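Local coordinates for periplasmic binding protein (Veillonella parvula, PDB 4MO9), which probably captures a solute, perhaps a ferric siderophore, in the cleft between its two lobes for delivery to an ABC transporter, at residues A[41-45]-A[98-102]; A[108-112]-A[136-142]. One frame throughout, in Å; residues are numbered along the deposited sequence.

How the contacts relate
Both contacts belong to the lobe built on the four-stranded parallel sheet, and their centres lie 12 Å apart. Along the chain they follow in series: the loop 98-102 that completes contact 1 runs on into helix 108-112, which opens contact 2. Val111 joins the two directly, its CG1 packing 3.7 Å from Val42 CG2 and its CG2 lying 4.0 Å from Val98 CG1, so one apolar layer continues from strand 41-42 through helix 108-112 to the helix end at 136-142. Contact 1 reaches the pocket, where the Trp45 side chain is about 4 Å from the bound trimethylamine oxide; contact 2 lies farther from the chain centre (about 28 Å against 17 Å).

Contact 1 of 2, residues A[41-45]-A[98-102]; sequences VVLQW and VGTIG
Strand 41-42 and its extended continuation Leu43-Gln44 pack across the loop 98-102, which is largely extended too but has no regular structure. The touching parts diverge by 55°, with Val42 matched to Val98 (CA-CA 7.8 Å) and Gln44 to Thr100 (6.4 Å). At Trp45 the backbone turns to phi/psi 50/45, ending the extended run.

The apolar contact joins two beta-branched residues, each with its CA-to-CB bond toward the other segment: Val42 CG1 (chi1 t) meets Val98 CG2 (chi1 m) at 3.8 Å. Compact valines suit this tight spot, where both also pack on Val111. Gln44, with chi1 and chi2 both m, folds its buried side chain against the backbone of Gly99, Thr100 and Ile101, bringing a polar amide among main-chain polar groups and having more surface covered here than any other residue. The edge of the Trp45 ring lies near Thr100 CG2, 4.1 Å from NE1.

Two waters bridge the segments. Water 1 accepts from Trp45 N (2.8 Å) and bonds to Thr100 OG1 (2.7 Å); water 2 accepts from Trp45 NE1 (2.9 Å) and donates to Ile101 O (2.9 Å). The indole, which also meets the His150 ring, is thus tied to the loop while touching trimethylamine oxide. A ligand-contacting loop at the C-terminal end of a parallel strand is characteristic of the alpha/beta lobes of periplasmic binding proteins.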
loop_
_atom_site.group_PDB
_atom_site.type_symbol
_atom_site.label_atom_id
_atom_site.label_comp_id
_atom_site.label_asym_id
_atom_site.label_seq_id
_atom_site.Cartn_x
_atom_site.Cartn_y
_atom_site.Cartn_z
ATOM N N VAL A 41 -9.478 17.503 9.038
ATOM C CA VAL A 41 -8.541 17.069 8.011
ATOM C C VAL A 41 -9.258 16.888 6.662
ATOM O O VAL A 41 -10.404 16.428 6.632
ATOM C CB VAL A 41 -7.880 15.734 8.437
ATOM C CG1 VAL A 41 -6.915 15.216 7.366
ATOM C CG2 VAL A 41 -7.157 15.889 9.790
ATOM N N VAL A 42 -8.604 17.268 5.560
ATOM C CA VAL A 42 -9.060 16.892 4.213
ATOM C C VAL A 42 -8.186 15.742 3.712
ATOM O O VAL A 42 -6.962 15.881 3.600
ATOM C CB VAL A 42 -8.986 18.069 3.208
ATOM C CG1 VAL A 42 -9.276 17.587 1.790
ATOM C CG2 VAL A 42 -9.958 19.178 3.598
ATOM N N LEU A 43 -8.808 14.601 3.434
ATOM C CA LEU A 43 -8.078 13.414 2.981
ATOM C C LEU A 43 -7.752 13.451 1.495
ATOM O O LEU A 43 -8.545 13.940 0.684
ATOM C CB LEU A 43 -8.912 12.161 3.245
ATOM C CG LEU A 43 -9.321 11.923 4.695
ATOM C CD1 LEU A 43 -10.282 10.725 4.783
ATOM C CD2 LEU A 43 -8.081 11.696 5.551
ATOM N N GLN A 44 -6.590 12.904 1.141
ATOM C CA GLN A 44 -6.240 12.607 -0.241
ATOM C C GLN A 44 -5.621 11.213 -0.293
ATOM O O GLN A 44 -5.002 10.770 0.694
ATOM C CB GLN A 44 -5.235 13.623 -0.787
ATOM C CG GLN A 44 -5.792 15.009 -0.984
ATOM C CD GLN A 44 -6.770 15.087 -2.146
ATOM O OE1 GLN A 44 -7.981 15.220 -1.943
ATOM N NE2 GLN A 44 -6.252 15.035 -3.360
ATOM N N TRP A 45 -5.785 10.549 -1.436
ATOM C CA TRP A 45 -5.236 9.203 -1.695
ATOM C C TRP A 45 -5.529 8.172 -0.593
ATOM O O TRP A 45 -4.643 7.405 -0.202
ATOM C CB TRP A 45 -3.719 9.280 -1.948
ATOM C CG TRP A 45 -3.371 9.816 -3.301
ATOM C CD1 TRP A 45 -4.215 10.466 -4.174
ATOM C CD2 TRP A 45 -2.092 9.747 -3.954
ATOM N NE1 TRP A 45 -3.528 10.796 -5.333
ATOM C CE2 TRP A 45 -2.229 10.369 -5.217
ATOM C CE3 TRP A 45 -0.847 9.216 -3.594
ATOM C CZ2 TRP A 45 -1.160 10.467 -6.126
ATOM C CZ3 TRP A 45 0.213 9.317 -4.497
ATOM C CH2 TRP A 45 0.045 9.939 -5.749
ATOM N N VAL A 98 -14.691 15.452 -1.229
ATOM C CA VAL A 98 -13.847 16.399 -1.969
ATOM C C VAL A 98 -13.192 15.725 -3.177
ATOM O O VAL A 98 -13.035 14.499 -3.205
ATOM C CB VAL A 98 -12.724 17.020 -1.092
ATOM C CG1 VAL A 98 -13.315 17.828 0.037
ATOM C CG2 VAL A 98 -11.812 15.928 -0.535
ATOM N N GLY A 99 -12.804 16.520 -4.171
ATOM C CA GLY A 99 -12.131 15.967 -5.332
ATOM C C GLY A 99 -10.729 15.484 -4.995
ATOM O O GLY A 99 -10.289 15.569 -3.839
ATOM N N THR A 100 -10.022 14.983 -6.004
ATOM C CA THR A 100 -8.647 14.537 -5.825
ATOM C C THR A 100 -7.696 15.428 -6.633
ATOM O O THR A 100 -7.970 15.742 -7.791
ATOM C CB THR A 100 -8.513 13.048 -6.221
ATOM O OG1 THR A 100 -9.199 12.246 -5.247
ATOM C CG2 THR A 100 -7.062 12.619 -6.262
ATOM N N ILE A 101 -6.599 15.860 -6.009
ATOM C CA ILE A 101 -5.574 16.670 -6.676
ATOM C C ILE A 101 -5.081 15.948 -7.922
ATOM O O ILE A 101 -4.754 14.763 -7.855
ATOM C CB ILE A 101 -4.350 16.903 -5.753
ATOM C CG1 ILE A 101 -4.735 17.761 -4.550
ATOM C CG2 ILE A 101 -3.193 17.562 -6.521
ATOM C CD1 ILE A 101 -5.040 19.205 -4.919
ATOM N N GLY A 102 -5.021 16.646 -9.053
ATOM C CA GLY A 102 -4.500 16.040 -10.266
ATOM C C GLY A 102 -5.621 15.528 -11.143
ATOM O O GLY A 102 -5.427 15.267 -12.334
HETATM O O HOH W 1 -7.711 10.971 -3.431
HETATM O O HOH W 2 -4.013 11.958 -7.998
#

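Contact 2 of 2, residues A[108-112]-A[136-142]; sequences AEQVV and KMDAAGI
Helix 108-112 lies beside the end of helix 134-139, the two running in the same direction, with Ala108 level with Lys136 (CA-CA 6.8 Å) and Val112, one turn on, level with Ala140 (6.7 Å). Ala108 points toward the partner; its small methyl permits the close approach, CB lying 3.6 Å from Lys136 CD and 3.7 Å from Met137 CE. Glu109 curls its side chain (chi1 m, chi2 p) along the exposed margin, so that OE2 accepts a salt-bridging hydrogen bond of 3.2 Å from NZ of Lys136, whose chain is extended beyond chi1 (m, then t, t, t). Val111 faces inward, with CG1 4.2 Å from SE of Met137, a selenomethionine folded m, m so that it fills the space between the helices; the same valine also packs on Val98. Val112 (chi1 t) closes the row: CG1 lies 3.7 Å from Ala140 CB, and CG2 4.0 Å from that CB, 3.9 Å from Met137 CE and 4.2 Å from Ile142 CD1.

A Schellman motif ends the second helix. Gly141 adopts phi/psi 84/17, where a CB would collide with the preceding carbonyl oxygen; Gly141 N bonds to Asp138 O (2.9 Å) and Ile142 N to Met137 O (3.0 Å). The chain then enters strand 143-147, parallel to 118-122, as in the beta-alpha-beta crossovers of Rossmann-like sheets, with helix 108-112 packed against the helical connection.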
loop_
_atom_site.group_PDB
_atom_site.type_symbol
_atom_site.label_atom_id
_atom_site.label_comp_id
_atom_site.label_asym_id
_atom_site.label_seq_id
_atom_site.Cartn_x
_atom_site.Cartn_y
_atom_site.Cartn_z
ATOM N N ALA A 108 -10.697 23.769 -5.412
ATOM C CA ALA A 108 -10.062 24.390 -4.252
ATOM C C ALA A 108 -11.050 25.173 -3.384
ATOM O O ALA A 108 -10.992 25.113 -2.153
ATOM C CB ALA A 108 -8.915 25.273 -4.692
ATOM N N GLU A 109 -11.952 25.909 -4.029
ATOM C CA GLU A 109 -12.954 26.699 -3.318
ATOM C C GLU A 109 -13.912 25.820 -2.503
ATOM O O GLU A 109 -14.350 26.205 -1.416
ATOM C CB GLU A 109 -13.734 27.585 -4.299
ATOM C CG GLU A 109 -12.950 28.777 -4.863
ATOM C CD GLU A 109 -11.871 28.371 -5.861
ATOM O OE1 GLU A 109 -12.028 27.319 -6.520
ATOM O OE2 GLU A 109 -10.857 29.099 -5.981
ATOM N N GLN A 110 -14.239 24.643 -3.029
ATOM C CA GLN A 110 -15.116 23.708 -2.318
ATOM C C GLN A 110 -14.418 23.185 -1.065
ATOM O O GLN A 110 -15.034 23.022 -0.006
ATOM C CB GLN A 110 -15.521 22.547 -3.232
ATOM C CG GLN A 110 -16.536 21.576 -2.627
ATOM C CD GLN A 110 -15.895 20.333 -2.015
ATOM O OE1 GLN A 110 -16.533 19.604 -1.250
ATOM N NE2 GLN A 110 -14.633 20.087 -2.352
ATOM N N VAL A 111 -13.118 22.946 -1.183
ATOM C CA VAL A 111 -12.341 22.465 -0.052
ATOM C C VAL A 111 -12.190 23.547 1.020
ATOM O O VAL A 111 -12.427 23.287 2.206
ATOM C CB VAL A 111 -10.955 21.982 -0.493
ATOM C CG1 VAL A 111 -10.139 21.579 0.726
ATOM C CG2 VAL A 111 -11.096 20.817 -1.473
ATOM N N VAL A 112 -11.798 24.752 0.598
ATOM C CA VAL A 112 -11.679 25.903 1.506
ATOM C C VAL A 112 -12.980 26.125 2.275
ATOM O O VAL A 112 -12.968 26.517 3.445
ATOM C CB VAL A 112 -11.295 27.190 0.734
ATOM C CG1 VAL A 112 -11.348 28.423 1.634
ATOM C CG2 VAL A 112 -9.908 27.044 0.124
ATOM N N LYS A 136 -3.673 28.362 -2.879
ATOM C CA LYS A 136 -5.032 28.614 -2.410
ATOM C C LYS A 136 -5.235 28.104 -0.985
ATOM O O LYS A 136 -5.934 28.744 -0.181
ATOM C CB LYS A 136 -6.060 28.022 -3.373
ATOM C CG LYS A 136 -6.100 28.767 -4.711
ATOM C CD LYS A 136 -7.216 28.255 -5.600
ATOM C CE LYS A 136 -7.263 29.007 -6.919
ATOM N NZ LYS A 136 -8.292 28.420 -7.827
HETATM N N MSE A 137 -4.597 26.985 -0.667
HETATM C CA MSE A 137 -4.647 26.436 0.686
HETATM C C MSE A 137 -3.929 27.387 1.651
HETATM O O MSE A 137 -4.452 27.708 2.733
HETATM C CB MSE A 137 -4.012 25.042 0.730
HETATM C CG MSE A 137 -4.631 23.989 -0.226
HETATM SE SE MSE A 137 -6.514 23.631 0.143
HETATM C CE MSE A 137 -7.240 24.570 -1.412
ATOM N N ASP A 138 -2.747 27.863 1.245
ATOM C CA ASP A 138 -1.983 28.837 2.034
ATOM C C ASP A 138 -2.798 30.111 2.293
ATOM O O ASP A 138 -2.913 30.588 3.431
ATOM C CB ASP A 138 -0.683 29.214 1.306
ATOM C CG ASP A 138 0.342 28.081 1.271
ATOM O OD1 ASP A 138 0.185 27.078 1.998
ATOM O OD2 ASP A 138 1.330 28.198 0.513
ATOM N N ALA A 139 -3.347 30.679 1.222
ATOM C CA ALA A 139 -4.166 31.881 1.332
ATOM C C ALA A 139 -5.312 31.725 2.334
ATOM O O ALA A 139 -5.690 32.690 2.994
ATOM C CB ALA A 139 -4.701 32.290 -0.035
ATOM N N ALA A 140 -5.848 30.513 2.454
ATOM C CA ALA A 140 -6.982 30.253 3.342
ATOM C C ALA A 140 -6.555 29.884 4.766
ATOM O O ALA A 140 -7.405 29.665 5.631
ATOM C CB ALA A 140 -7.863 29.151 2.767
ATOM N N GLY A 141 -5.248 29.778 4.998
ATOM C CA GLY A 141 -4.745 29.473 6.329
ATOM C C GLY A 141 -4.731 27.986 6.646
ATOM O O GLY A 141 -4.634 27.593 7.818
ATOM N N ILE A 142 -4.828 27.153 5.614
ATOM C CA ILE A 142 -4.818 25.702 5.799
ATOM C C ILE A 142 -3.381 25.173 5.753
ATOM O O ILE A 142 -2.615 25.525 4.848
ATOM C CB ILE A 142 -5.672 25.006 4.714
ATOM C CG1 ILE A 142 -7.116 25.524 4.781
ATOM C CG2 ILE A 142 -5.624 23.492 4.858
ATOM C CD1 ILE A 142 -7.879 25.407 3.473
#